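Local coordinates for c-di-GMP synthase (Capnocytophaga granulosa, PDB 6WT9), which joins two GTP molecules into the cyclic dinucleotide 3',3'-c-di-GMP, the second messenger of a CBASS antiphage defence system, at residues Ile176-Lys181 with Val187-Ala192. Residues are numbered along the deposited sequence; the frame is centred on the assembly and turned at random.
Sequences IKITNK and VDIVIA
Ile176 and Ile178 pair with Ile189 and Val187 as antiparallel hydrogen-bonded pairs flanking the non-hydrogen-bonded pair Lys177–Asp188, and the N-to-C directions of the short strand segments stand 154° apart, close to antiparallel. Four backbone bonds establish this register; the shortest joins Ile189 N to Ile176 O at 2.6 Å, and the longest joins Val187 N to Ile178 O at 3.2 Å. On one face Lys177 reaches across to Asp188: its chain is extended until a bend at its last torsion turns NZ back to OD1, 3.0 Å away. This salt bridge lies on the syn side of OD1, slightly out of the carboxylate plane, while CG of Lys177 passes 3.2 Å from the same oxygen. On the opposite face the paired residues, Ile176, Ile178, Val187 and Ile189, meet through aliphatic groups. Ile178 lies alongside Val187, CG1 to CB 3.9 Å, because chi1 of 68° sets CG1 between its backbone N and carbonyl carbon; its CG2 meets CD1 of Ile189 at 4.0 Å. Ile176 and Ile189 touch through their CB atoms. The two strands form a hairpin in the nucleotidyltransferase sheet, between strands 167-169 and 98-104. Helix 147-164 covers Ile176 and Ile189, whereas Val67 of helix 54-71 packs against Ile178, Val187 and Ile189.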
# COMPACT_ATOMS: atom_id res chain seq x y z
N ILE A 176 9.62 -15.01 -2.88
CA ILE A 176 9.88 -15.37 -4.27
C ILE A 176 9.15 -14.37 -5.15
O ILE A 176 7.98 -14.07 -4.92
CB ILE A 176 9.41 -16.81 -4.57
CG1 ILE A 176 10.02 -17.80 -3.58
CG2 ILE A 176 9.76 -17.20 -6.00
CD1 ILE A 176 9.54 -19.22 -3.78
N LYS A 177 9.85 -13.84 -6.16
CA LYS A 177 9.27 -12.86 -7.07
C LYS A 177 9.21 -13.45 -8.46
O LYS A 177 10.23 -13.90 -9.00
CB LYS A 177 10.09 -11.56 -7.07
CG LYS A 177 9.47 -10.45 -7.89
CD LYS A 177 10.23 -9.14 -7.74
CE LYS A 177 9.47 -7.98 -8.36
NZ LYS A 177 8.15 -7.77 -7.69
N ILE A 178 8.01 -13.47 -9.05
CA ILE A 178 7.81 -13.99 -10.39
C ILE A 178 7.28 -12.87 -11.28
O ILE A 178 6.76 -11.86 -10.81
CB ILE A 178 6.86 -15.20 -10.42
CG1 ILE A 178 5.43 -14.79 -10.06
CG2 ILE A 178 7.37 -16.30 -9.50
CD1 ILE A 178 4.51 -14.59 -11.26
N THR A 179 7.42 -13.07 -12.58
CA THR A 179 6.90 -12.15 -13.58
C THR A 179 6.06 -12.94 -14.57
O THR A 179 6.57 -13.84 -15.24
CB THR A 179 8.02 -11.41 -14.32
OG1 THR A 179 8.73 -10.58 -13.39
CG2 THR A 179 7.46 -10.56 -15.44
N ASN A 180 4.77 -12.62 -14.64
CA ASN A 180 3.88 -13.18 -15.66
C ASN A 180 4.11 -12.37 -16.93
O ASN A 180 3.55 -11.28 -17.09
CB ASN A 180 2.43 -13.13 -15.19
CG ASN A 180 1.50 -13.93 -16.09
OD1 ASN A 180 1.61 -13.90 -17.32
ND2 ASN A 180 0.56 -14.65 -15.48
N LYS A 181 4.94 -12.89 -17.83
CA LYS A 181 5.28 -12.15 -19.04
C LYS A 181 4.07 -11.98 -19.96
O LYS A 181 4.02 -11.02 -20.74
CB LYS A 181 6.42 -12.84 -19.79
CG LYS A 181 7.69 -12.99 -18.97
CD LYS A 181 8.89 -13.28 -19.85
CE LYS A 181 8.67 -14.50 -20.72
NZ LYS A 181 9.85 -14.79 -21.58
N VAL A 187 4.36 -10.76 -9.07
CA VAL A 187 3.76 -11.34 -7.87
C VAL A 187 4.89 -11.76 -6.94
O VAL A 187 5.83 -12.45 -7.37
CB VAL A 187 2.85 -12.54 -8.18
CG1 VAL A 187 2.29 -13.13 -6.90
CG2 VAL A 187 1.72 -12.14 -9.13
N ASP A 188 4.81 -11.36 -5.68
CA ASP A 188 5.72 -11.83 -4.64
C ASP A 188 5.02 -12.91 -3.82
O ASP A 188 3.83 -12.79 -3.51
CB ASP A 188 6.17 -10.68 -3.73
CG ASP A 188 7.05 -9.68 -4.46
OD1 ASP A 188 7.20 -9.80 -5.69
OD2 ASP A 188 7.61 -8.78 -3.79
N ILE A 189 5.76 -13.96 -3.49
CA ILE A 189 5.23 -15.12 -2.79
C ILE A 189 5.96 -15.25 -1.46
O ILE A 189 7.19 -15.40 -1.45
CB ILE A 189 5.36 -16.41 -3.62
CG1 ILE A 189 4.53 -16.31 -4.91
CG2 ILE A 189 4.93 -17.62 -2.81
CD1 ILE A 189 5.28 -15.73 -6.10
N VAL A 190 5.22 -15.21 -0.36
CA VAL A 190 5.78 -15.21 0.98
C VAL A 190 5.31 -16.46 1.72
O VAL A 190 4.11 -16.79 1.69
CB VAL A 190 5.39 -13.93 1.75
CG1 VAL A 190 5.97 -13.96 3.15
CG2 VAL A 190 5.86 -12.70 0.99
N ILE A 191 6.23 -17.14 2.39
CA ILE A 191 5.95 -18.35 3.15
C ILE A 191 5.82 -17.99 4.62
O ILE A 191 6.71 -17.33 5.18
CB ILE A 191 7.05 -19.40 2.94
CG1 ILE A 191 7.28 -19.66 1.44
CG2 ILE A 191 6.72 -20.69 3.67
CD1 ILE A 191 6.04 -20.12 0.71
N ALA A 192 4.73 -18.41 5.26
CA ALA A 192 4.47 -18.04 6.64
C ALA A 192 3.63 -19.11 7.32
O ALA A 192 3.20 -20.09 6.69
CB ALA A 192 3.78 -16.67 6.71